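Long-range contact in uncharacterized protein LPG1670 (Legionella pneumophila subsp. pneumophila, PDB 5T2X), which is of unknown function but belongs to the DUF5630 family and folds into an all-helical chain of fourteen helices: residues E61-L73 with E85-I98. Residues are numbered along the deposited sequence; the frame is centred on the assembly and turned at random.
Sequences EEAEQADIWRTHL and EYPPLTVSQLVKGI
Glu61 meets Ser92 through its carboxylate: Ser92 OG donates to the syn lone pair of Glu61 OE2 at 2.8 Å. Glu61 OE2 also lies 3.7 Å from Lys96 NZ, a long salt bridge which would be expected to help offset the carboxylate's charge. A bend at chi2 folds the Glu61 chain back to this position, and a water accepting from Ser92 N donates weakly to Glu61 OE1. Ala66 offers its methyl and carbonyl oxygen to Val91 CG1, on one flank of the hollow that Val91 fills among Ala66, Trp69, Arg70 and Leu73.

Trp69 sits as a knob among Val91, Ser92, Val95 and Lys96. Ser92 CB stands over the indole face, 3.4 Å from the centroid of the Trp69 five-membered ring and 9° off its normal, which defines a CH-pi contact. Val95 CG1 reaches the ring edge, and Lys96 CE comes obliquely to within 3.5 Å of Trp69 CH2. Trp69 NE1 is hydrogen-bonded to Cys60 O, at the end of helix 54-60, which should restrain the indole's rotation.

Arg70 extends from CG to NE, and Arg70 NE donates to Glu85 OE2 at 2.9 Å, a hydrogen bond within a salt bridge, with a bent N-H...O angle of 132° and the carboxylate oxygen tilted out of the guanidinium plane. Leu73 closes the row as a knob among Val91, Leu94, Val95 and Ile98, with Leu73 CD1 3.8 Å from Leu94 CD2.

The axes of helix segments 66-73 and 91-98 approach to 8.9 Å and run in the same general direction, inclined by 36°; with knobs-into-holes packing in both directions, this joins helices 66-76 and 91-111 within the all-alpha fold.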
loop_
_atom_site.group_PDB
_atom_site.type_symbol
_atom_site.label_atom_id
_atom_site.label_comp_id
_atom_site.label_asym_id
_atom_site.label_seq_id
_atom_site.Cartn_x
_atom_site.Cartn_y
_atom_site.Cartn_z
ATOM N N GLU A 61 7.811 18.420 1.557
ATOM C CA GLU A 61 7.831 17.330 2.523
ATOM C C GLU A 61 7.948 17.816 3.961
ATOM O O GLU A 61 7.898 16.996 4.882
ATOM C CB GLU A 61 8.978 16.361 2.211
ATOM C CG GLU A 61 8.784 15.556 0.934
ATOM C CD GLU A 61 7.501 14.749 0.938
ATOM O OE1 GLU A 61 7.106 14.257 2.017
ATOM O OE2 GLU A 61 6.883 14.609 -0.139
ATOM N N GLU A 62 8.105 19.118 4.174
ATOM C CA GLU A 62 8.154 19.657 5.523
ATOM C C GLU A 62 6.764 19.625 6.157
ATOM O O GLU A 62 5.744 19.455 5.482
ATOM C CB GLU A 62 8.711 21.081 5.511
ATOM C CG GLU A 62 10.148 21.164 5.015
ATOM C CD GLU A 62 10.640 22.588 4.857
ATOM O OE1 GLU A 62 9.866 23.524 5.149
ATOM O OE2 GLU A 62 11.802 22.774 4.437
ATOM N N ALA A 63 6.736 19.794 7.482
ATOM C CA ALA A 63 5.497 19.607 8.230
ATOM C C ALA A 63 4.450 20.651 7.861
ATOM O O ALA A 63 3.270 20.321 7.692
ATOM C CB ALA A 63 5.780 19.641 9.731
ATOM N N GLU A 64 4.858 21.915 7.732
ATOM C CA GLU A 64 3.899 22.979 7.459
ATOM C C GLU A 64 3.375 22.960 6.027
ATOM O O GLU A 64 2.481 23.750 5.709
ATOM C CB GLU A 64 4.519 24.346 7.768
ATOM C CG GLU A 64 5.824 24.637 7.040
ATOM C CD GLU A 64 7.038 24.068 7.750
ATOM O OE1 GLU A 64 6.867 23.410 8.798
ATOM O OE2 GLU A 64 8.166 24.282 7.261
ATOM N N GLN A 65 3.895 22.086 5.167
ATOM C CA GLN A 65 3.407 21.951 3.801
ATOM C C GLN A 65 2.506 20.736 3.617
ATOM O O GLN A 65 2.087 20.451 2.490
ATOM C CB GLN A 65 4.581 21.889 2.822
ATOM C CG GLN A 65 5.036 23.254 2.328
ATOM C CD GLN A 65 5.564 24.135 3.443
ATOM O OE1 GLN A 65 4.891 25.067 3.883
ATOM N NE2 GLN A 65 6.776 23.846 3.901
ATOM N N ALA A 66 2.193 20.023 4.700
ATOM C CA ALA A 66 1.323 18.856 4.617
ATOM C C ALA A 66 -0.102 19.220 4.218
ATOM O O ALA A 66 -0.812 18.373 3.662
ATOM C CB ALA A 66 1.320 18.113 5.955
ATOM N N ASP A 67 -0.542 20.450 4.493
ATOM C CA ASP A 67 -1.881 20.862 4.085
ATOM C C ASP A 67 -2.018 20.951 2.572
ATOM O O ASP A 67 -3.138 20.861 2.056
ATOM C CB ASP A 67 -2.235 22.206 4.716
ATOM C CG ASP A 67 -1.320 23.318 4.256
ATOM O OD1 ASP A 67 -0.206 23.432 4.805
ATOM O OD2 ASP A 67 -1.715 24.076 3.344
ATOM N N ILE A 68 -0.907 21.141 1.856
ATOM C CA ILE A 68 -0.950 21.113 0.398
ATOM C C ILE A 68 -1.443 19.759 -0.088
ATOM O O ILE A 68 -2.270 19.671 -1.004
ATOM C CB ILE A 68 0.436 21.450 -0.183
ATOM C CG1 ILE A 68 0.879 22.849 0.250
ATOM C CG2 ILE A 68 0.423 21.326 -1.702
ATOM C CD1 ILE A 68 2.248 23.241 -0.267
ATOM N N TRP A 69 -0.959 18.682 0.534
ATOM C CA TRP A 69 -1.348 17.338 0.124
ATOM C C TRP A 69 -2.734 16.968 0.638
ATOM O O TRP A 69 -3.482 16.266 -0.051
ATOM C CB TRP A 69 -0.307 16.327 0.606
ATOM C CG TRP A 69 1.081 16.639 0.128
ATOM C CD1 TRP A 69 2.103 17.166 0.862
ATOM C CD2 TRP A 69 1.594 16.453 -1.197
ATOM N NE1 TRP A 69 3.223 17.314 0.079
ATOM C CE2 TRP A 69 2.935 16.885 -1.190
ATOM C CE3 TRP A 69 1.050 15.962 -2.388
ATOM C CZ2 TRP A 69 3.740 16.840 -2.327
ATOM C CZ3 TRP A 69 1.850 15.919 -3.515
ATOM C CH2 TRP A 69 3.180 16.356 -3.477
ATOM N N ARG A 70 -3.095 17.425 1.843
ATOM C CA ARG A 70 -4.408 17.097 2.390
ATOM C C ARG A 70 -5.528 17.691 1.550
ATOM O O ARG A 70 -6.598 17.083 1.428
ATOM C CB ARG A 70 -4.522 17.582 3.835
ATOM C CG ARG A 70 -3.677 16.792 4.809
ATOM C CD ARG A 70 -4.112 17.023 6.244
ATOM N NE ARG A 70 -3.303 16.229 7.161
ATOM C CZ ARG A 70 -2.142 16.632 7.666
ATOM N NH1 ARG A 70 -1.660 17.824 7.345
ATOM N NH2 ARG A 70 -1.464 15.846 8.490
ATOM N N THR A 71 -5.305 18.872 0.970
ATOM C CA THR A 71 -6.289 19.442 0.057
ATOM C C THR A 71 -6.524 18.522 -1.134
ATOM O O THR A 71 -7.671 18.283 -1.529
ATOM C CB THR A 71 -5.832 20.824 -0.410
ATOM O OG1 THR A 71 -5.737 21.703 0.718
ATOM C CG2 THR A 71 -6.815 21.402 -1.419
ATOM N N HIS A 72 -5.447 17.981 -1.709
ATOM C CA HIS A 72 -5.597 17.033 -2.808
ATOM C C HIS A 72 -6.191 15.716 -2.326
ATOM O O HIS A 72 -6.980 15.087 -3.040
ATOM C CB HIS A 72 -4.251 16.800 -3.490
ATOM C CG HIS A 72 -3.746 17.986 -4.249
ATOM N ND1 HIS A 72 -4.338 18.432 -5.411
ATOM C CD2 HIS A 72 -2.704 18.819 -4.016
ATOM C CE1 HIS A 72 -3.685 19.489 -5.859
ATOM N NE2 HIS A 72 -2.688 19.744 -5.030
ATOM N N LEU A 73 -5.822 15.279 -1.117
ATOM C CA LEU A 73 -6.401 14.056 -0.570
ATOM C C LEU A 73 -7.904 14.201 -0.380
ATOM O O LEU A 73 -8.669 13.274 -0.678
ATOM C CB LEU A 73 -5.729 13.699 0.756
ATOM C CG LEU A 73 -6.247 12.432 1.443
ATOM C CD1 LEU A 73 -5.909 11.200 0.617
ATOM C CD2 LEU A 73 -5.684 12.308 2.848
ATOM N N GLU A 85 -5.847 9.034 6.902
ATOM C CA GLU A 85 -4.403 9.009 7.063
ATOM C C GLU A 85 -4.021 8.129 8.246
ATOM O O GLU A 85 -4.747 8.045 9.240
ATOM C CB GLU A 85 -3.852 10.421 7.268
ATOM C CG GLU A 85 -4.344 11.435 6.250
ATOM C CD GLU A 85 -3.878 12.843 6.563
ATOM O OE1 GLU A 85 -2.732 13.001 7.032
ATOM O OE2 GLU A 85 -4.663 13.792 6.348
ATOM N N TYR A 86 -2.865 7.469 8.126
ATOM C CA TYR A 86 -2.339 6.656 9.213
ATOM C C TYR A 86 -0.859 6.414 8.975
ATOM O O TYR A 86 -0.463 6.176 7.827
ATOM C CB TYR A 86 -3.084 5.321 9.336
ATOM C CG TYR A 86 -3.094 4.479 8.078
ATOM C CD1 TYR A 86 -2.125 3.506 7.861
ATOM C CD2 TYR A 86 -4.081 4.645 7.115
ATOM C CE1 TYR A 86 -2.133 2.732 6.716
ATOM C CE2 TYR A 86 -4.097 3.876 5.967
ATOM C CZ TYR A 86 -3.123 2.920 5.774
ATOM O OH TYR A 86 -3.137 2.151 4.632
ATOM N N PRO A 87 -0.026 6.474 10.010
ATOM C CA PRO A 87 1.407 6.214 9.835
ATOM C C PRO A 87 1.652 4.751 9.509
ATOM O O PRO A 87 0.746 3.918 9.654
ATOM C CB PRO A 87 1.998 6.597 11.202
ATOM C CG PRO A 87 0.879 6.430 12.151
ATOM C CD PRO A 87 -0.363 6.812 11.402
ATOM N N PRO A 88 2.873 4.385 9.074
ATOM C CA PRO A 88 4.086 5.205 8.931
ATOM C C PRO A 88 4.151 6.065 7.665
ATOM O O PRO A 88 5.099 6.836 7.517
ATOM C CB PRO A 88 5.201 4.158 8.918
ATOM C CG PRO A 88 4.565 2.966 8.304
ATOM C CD PRO A 88 3.136 2.967 8.775
ATOM N N LEU A 89 3.170 5.945 6.775
ATOM C CA LEU A 89 3.195 6.700 5.530
ATOM C C LEU A 89 2.806 8.154 5.766
ATOM O O LEU A 89 1.931 8.456 6.583
ATOM C CB LEU A 89 2.258 6.072 4.498
ATOM C CG LEU A 89 2.698 4.737 3.895
ATOM C CD1 LEU A 89 1.784 4.344 2.743
ATOM C CD2 LEU A 89 4.146 4.803 3.437
ATOM N N THR A 90 3.463 9.057 5.043
ATOM C CA THR A 90 3.136 10.471 5.113
ATOM C C THR A 90 1.978 10.792 4.170
ATOM O O THR A 90 1.572 9.975 3.337
ATOM C CB THR A 90 4.355 11.327 4.769
ATOM O OG1 THR A 90 4.683 11.163 3.385
ATOM C CG2 THR A 90 5.549 10.912 5.616
ATOM N N VAL A 91 1.443 12.007 4.306
ATOM C CA VAL A 91 0.284 12.388 3.505
ATOM C C VAL A 91 0.661 12.537 2.034
ATOM O O VAL A 91 -0.169 12.297 1.148
ATOM C CB VAL A 91 -0.358 13.671 4.070
ATOM C CG1 VAL A 91 0.597 14.852 3.958
ATOM C CG2 VAL A 91 -1.680 13.969 3.369
ATOM N N SER A 92 1.908 12.917 1.740
ATOM C CA SER A 92 2.322 13.028 0.344
ATOM C C SER A 92 2.471 11.652 -0.290
ATOM O O SER A 92 2.086 11.451 -1.448
ATOM C CB SER A 92 3.629 13.812 0.233
ATOM O OG SER A 92 4.730 13.040 0.677
ATOM N N GLN A 93 3.028 10.694 0.455
ATOM C CA GLN A 93 3.091 9.321 -0.033
ATOM C C GLN A 93 1.696 8.767 -0.286
ATOM O O GLN A 93 1.478 8.024 -1.251
ATOM C CB GLN A 93 3.841 8.445 0.968
ATOM C CG GLN A 93 5.309 8.797 1.111
ATOM C CD GLN A 93 6.003 7.964 2.165
ATOM O OE1 GLN A 93 5.502 7.807 3.277
ATOM N NE2 GLN A 93 7.161 7.416 1.817
ATOM N N LEU A 94 0.734 9.124 0.568
ATOM C CA LEU A 94 -0.634 8.663 0.369
ATOM C C LEU A 94 -1.243 9.269 -0.889
ATOM O O LEU A 94 -1.879 8.561 -1.679
ATOM C CB LEU A 94 -1.480 9.002 1.596
ATOM C CG LEU A 94 -2.960 8.621 1.533
ATOM C CD1 LEU A 94 -3.124 7.121 1.346
ATOM C CD2 LEU A 94 -3.684 9.092 2.783
ATOM N N VAL A 95 -1.048 10.572 -1.099
ATOM C CA VAL A 95 -1.652 11.244 -2.247
ATOM C C VAL A 95 -0.975 10.811 -3.541
ATOM O O VAL A 95 -1.643 10.501 -4.536
ATOM C CB VAL A 95 -1.598 12.771 -2.063
ATOM C CG1 VAL A 95 -2.034 13.474 -3.336
ATOM C CG2 VAL A 95 -2.476 13.192 -0.896
ATOM N N LYS A 96 0.361 10.790 -3.555
ATOM C CA LYS A 96 1.073 10.348 -4.750
ATOM C C LYS A 96 0.745 8.898 -5.079
ATOM O O LYS A 96 0.574 8.543 -6.252
ATOM C CB LYS A 96 2.581 10.519 -4.567
ATOM C CG LYS A 96 3.054 11.955 -4.458
ATOM C CD LYS A 96 4.553 11.990 -4.212
ATOM C CE LYS A 96 5.053 13.399 -3.961
ATOM N NZ LYS A 96 6.499 13.398 -3.606
ATOM N N GLY A 97 0.652 8.046 -4.056
ATOM C CA GLY A 97 0.319 6.651 -4.296
ATOM C C GLY A 97 -1.062 6.477 -4.897
ATOM O O GLY A 97 -1.259 5.656 -5.796
ATOM N N ILE A 98 -2.035 7.249 -4.412
ATOM C CA ILE A 98 -3.381 7.190 -4.974
ATOM C C ILE A 98 -3.388 7.730 -6.398
ATOM O O ILE A 98 -4.027 7.159 -7.290
ATOM C CB ILE A 98 -4.368 7.955 -4.074
ATOM C CG1 ILE A 98 -4.539 7.238 -2.736
ATOM C CG2 ILE A 98 -5.712 8.128 -4.769
ATOM C CD1 ILE A 98 -5.257 8.071 -1.694
HETATM O O HOH W 1 4.103 14.513 3.376
#